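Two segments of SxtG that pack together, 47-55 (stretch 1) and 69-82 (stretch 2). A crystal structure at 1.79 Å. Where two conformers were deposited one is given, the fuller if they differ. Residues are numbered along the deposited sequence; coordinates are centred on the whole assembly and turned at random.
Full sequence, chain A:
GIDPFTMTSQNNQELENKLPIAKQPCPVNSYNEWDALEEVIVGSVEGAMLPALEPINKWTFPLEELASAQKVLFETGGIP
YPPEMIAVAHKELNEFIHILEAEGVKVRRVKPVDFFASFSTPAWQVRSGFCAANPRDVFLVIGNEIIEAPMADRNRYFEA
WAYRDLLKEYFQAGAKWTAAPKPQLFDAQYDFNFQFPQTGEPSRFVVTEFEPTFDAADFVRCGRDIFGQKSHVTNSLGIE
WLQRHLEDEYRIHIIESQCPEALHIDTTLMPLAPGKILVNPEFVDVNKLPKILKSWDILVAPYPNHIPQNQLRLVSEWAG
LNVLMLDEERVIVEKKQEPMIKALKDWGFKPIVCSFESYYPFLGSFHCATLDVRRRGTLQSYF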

# COMPACT_ATOMS: atom_id res chain seq x y z
N GLY A 47 19.08 -6.01 16.38
CA GLY A 47 17.91 -6.89 16.42
C GLY A 47 17.70 -7.71 15.17
O GLY A 47 16.63 -8.31 15.02
N ALA A 48 18.69 -7.73 14.28
CA ALA A 48 18.56 -8.36 12.97
C ALA A 48 18.40 -9.88 13.08
O ALA A 48 19.04 -10.53 13.91
CB ALA A 48 19.78 -8.02 12.12
N MET A 49 17.53 -10.43 12.23
CA MET A 49 17.23 -11.85 12.12
C MET A 49 17.71 -12.36 10.77
O MET A 49 17.58 -11.66 9.77
CB MET A 49 15.73 -12.12 12.26
CG MET A 49 15.09 -11.51 13.50
SD MET A 49 15.67 -12.26 15.03
CE MET A 49 15.02 -13.91 14.86
N LEU A 50 18.24 -13.58 10.74
CA LEU A 50 18.75 -14.12 9.49
C LEU A 50 17.65 -14.20 8.43
O LEU A 50 16.47 -14.38 8.75
CB LEU A 50 19.33 -15.52 9.72
CG LEU A 50 20.60 -15.66 10.56
CD1 LEU A 50 20.96 -17.15 10.70
CD2 LEU A 50 21.75 -14.86 9.94
N PRO A 51 18.02 -14.08 7.14
CA PRO A 51 17.06 -14.33 6.07
C PRO A 51 16.49 -15.73 6.17
O PRO A 51 17.17 -16.66 6.62
CB PRO A 51 17.91 -14.19 4.79
CG PRO A 51 19.14 -13.51 5.20
CD PRO A 51 19.38 -13.85 6.63
N ALA A 52 15.26 -15.89 5.71
CA ALA A 52 14.62 -17.19 5.62
C ALA A 52 14.94 -17.85 4.29
O ALA A 52 14.94 -17.19 3.24
CB ALA A 52 13.10 -17.06 5.77
N LEU A 53 15.18 -19.16 4.34
CA LEU A 53 15.59 -19.90 3.16
C LEU A 53 14.48 -20.00 2.13
O LEU A 53 14.74 -20.00 0.92
CB LEU A 53 16.04 -21.31 3.59
CG LEU A 53 16.74 -22.22 2.60
CD1 LEU A 53 18.07 -21.60 2.14
CD2 LEU A 53 16.97 -23.59 3.25
N GLU A 54 13.23 -20.09 2.59
CA GLU A 54 12.11 -20.39 1.70
C GLU A 54 11.10 -19.26 1.73
O GLU A 54 10.98 -18.55 2.74
CB GLU A 54 11.42 -21.71 2.10
CG GLU A 54 12.34 -22.93 2.16
CD GLU A 54 12.41 -23.69 0.84
OE1 GLU A 54 13.09 -24.74 0.80
OE2 GLU A 54 11.78 -23.24 -0.14
N PRO A 55 10.36 -19.08 0.61
CA PRO A 55 10.51 -19.80 -0.65
C PRO A 55 11.38 -19.05 -1.67
O PRO A 55 11.41 -19.51 -2.81
CB PRO A 55 9.07 -19.91 -1.15
CG PRO A 55 8.47 -18.62 -0.72
CD PRO A 55 9.15 -18.24 0.60
N ALA A 69 24.55 -22.86 2.85
CA ALA A 69 23.55 -21.86 3.18
C ALA A 69 22.34 -22.50 3.85
O ALA A 69 21.74 -21.92 4.75
CB ALA A 69 23.12 -21.10 1.93
N GLN A 70 21.97 -23.70 3.41
CA GLN A 70 20.76 -24.30 3.95
C GLN A 70 20.97 -24.81 5.36
O GLN A 70 19.98 -24.99 6.08
CB GLN A 70 20.24 -25.40 3.02
CG GLN A 70 21.02 -26.68 3.00
CD GLN A 70 20.36 -27.71 2.09
OE1 GLN A 70 19.36 -27.42 1.43
NE2 GLN A 70 20.93 -28.92 2.05
N LYS A 71 22.21 -24.97 5.81
CA LYS A 71 22.46 -25.27 7.21
C LYS A 71 22.31 -24.03 8.09
O LYS A 71 21.87 -24.15 9.24
CB LYS A 71 23.86 -25.86 7.39
CG LYS A 71 24.06 -27.22 6.76
CD LYS A 71 25.53 -27.65 6.88
CE LYS A 71 25.75 -29.05 6.36
NZ LYS A 71 24.91 -30.05 7.09
N VAL A 72 22.65 -22.86 7.55
CA VAL A 72 22.69 -21.61 8.31
C VAL A 72 21.31 -21.00 8.43
O VAL A 72 20.91 -20.55 9.51
CB VAL A 72 23.67 -20.63 7.62
CG1 VAL A 72 23.44 -19.19 8.08
CG2 VAL A 72 25.10 -21.06 7.85
N LEU A 73 20.60 -20.92 7.31
CA LEU A 73 19.31 -20.25 7.22
C LEU A 73 18.20 -21.26 7.41
O LEU A 73 18.25 -22.36 6.87
CB LEU A 73 19.15 -19.60 5.84
CG LEU A 73 20.29 -18.68 5.39
CD1 LEU A 73 20.00 -18.15 3.98
CD2 LEU A 73 20.45 -17.54 6.36
N PHE A 74 17.17 -20.85 8.15
CA PHE A 74 16.05 -21.74 8.43
C PHE A 74 14.85 -21.38 7.56
O PHE A 74 14.79 -20.32 6.92
CB PHE A 74 15.73 -21.70 9.93
CG PHE A 74 16.67 -22.54 10.77
CD1 PHE A 74 18.03 -22.28 10.81
CD2 PHE A 74 16.18 -23.59 11.52
CE1 PHE A 74 18.89 -23.06 11.59
CE2 PHE A 74 17.02 -24.37 12.29
CZ PHE A 74 18.38 -24.11 12.33
N GLU A 75 13.86 -22.28 7.58
CA GLU A 75 12.75 -22.30 6.62
C GLU A 75 11.98 -20.99 6.58
O GLU A 75 11.71 -20.42 5.52
CB GLU A 75 11.77 -23.42 6.99
CG GLU A 75 12.26 -24.86 6.80
CD GLU A 75 13.06 -25.44 7.98
OE1 GLU A 75 13.37 -24.72 8.97
OE2 GLU A 75 13.38 -26.65 7.90
N THR A 76 11.54 -20.53 7.76
CA THR A 76 10.68 -19.35 7.82
C THR A 76 11.20 -18.34 8.83
O THR A 76 10.43 -17.56 9.39
CB THR A 76 9.23 -19.71 8.15
OG1 THR A 76 9.16 -20.32 9.46
CG2 THR A 76 8.64 -20.67 7.09
N GLY A 77 12.51 -18.32 9.05
CA GLY A 77 13.11 -17.36 9.95
C GLY A 77 13.14 -17.83 11.40
O GLY A 77 13.13 -19.03 11.67
N GLY A 78 13.17 -16.88 12.33
CA GLY A 78 13.18 -17.19 13.74
C GLY A 78 14.55 -17.35 14.35
O GLY A 78 14.65 -17.66 15.55
N ILE A 79 15.62 -17.13 13.59
CA ILE A 79 16.99 -17.29 14.05
C ILE A 79 17.66 -15.92 14.03
O ILE A 79 17.74 -15.30 12.96
CB ILE A 79 17.78 -18.28 13.18
CG1 ILE A 79 17.04 -19.62 13.04
CG2 ILE A 79 19.20 -18.48 13.76
CD1 ILE A 79 16.91 -20.39 14.34
N PRO A 80 18.20 -15.41 15.14
CA PRO A 80 18.89 -14.11 15.09
C PRO A 80 20.25 -14.20 14.40
O PRO A 80 20.89 -15.25 14.35
CB PRO A 80 19.05 -13.74 16.57
CG PRO A 80 19.21 -15.08 17.25
CD PRO A 80 18.24 -16.00 16.49
N TYR A 81 20.70 -13.07 13.87
CA TYR A 81 22.11 -12.95 13.53
C TYR A 81 22.94 -13.16 14.79
O TYR A 81 22.53 -12.73 15.87
CB TYR A 81 22.43 -11.58 12.93
CG TYR A 81 22.24 -11.48 11.43
CD1 TYR A 81 20.99 -11.19 10.90
CD2 TYR A 81 23.31 -11.65 10.55
CE1 TYR A 81 20.80 -11.09 9.54
CE2 TYR A 81 23.13 -11.56 9.18
CZ TYR A 81 21.87 -11.27 8.67
OH TYR A 81 21.65 -11.16 7.32
N PRO A 82 24.12 -13.77 14.68
CA PRO A 82 25.01 -13.84 15.85
C PRO A 82 25.30 -12.46 16.39
O PRO A 82 25.55 -11.51 15.63
CB PRO A 82 26.27 -14.50 15.28
CG PRO A 82 25.77 -15.34 14.17
CD PRO A 82 24.64 -14.57 13.56
O HOH W 1 16.07 -16.00 10.84
O HOH W 2 16.64 -18.11 8.88

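Stretch 1 runs mostly as loop against stretch 2, which leaves a helix at Leu-73 and continues without regular structure to Pro-82. The backbones meet in a single beta bridge, Met-49 with Pro-80, whose CA atoms lie 4.1 Å apart. Two hydrogen bonds flank it: Tyr-81 N to Ala-48 O (3.0 Å) and Leu-50 N to Ile-79 O (2.9 Å). Farther along, Leu-53 N donates almost straight to Phe-74 O (2.9 Å, 172°), and Glu-54 N makes a weak bond to Glu-75 O (3.3 Å). Between these two sets, water mediates: water 1 accepts from Ile-79 N (3.0 Å) and lies 2.7 Å from Leu-50 O, placed to donate to it; water 2 likewise accepts from Phe-74 N (2.9 Å) and lies 2.7 Å from Pro-51 O.

Leu-50 is the most covered residue of the contact. Its CD2 sits 3.5 Å from the centroid of the Tyr-81 ring, nearly on the ring normal, a CH-pi contact; its CD1 reaches Ile-79 CG2 at 3.8 Å and Val-72 CG1 at 4.1 Å. Met-49 CB points away overall, yet three m rotamers fold the chain back, bringing CE to 3.4 Å from Ile-79 C. Leu-73 CD2 packs against Pro-51 CD (3.9 Å). Ala-52 CB approaches Gly-77 N at 3.6 Å, where the backbone angles of Gly-77 themselves call for glycine.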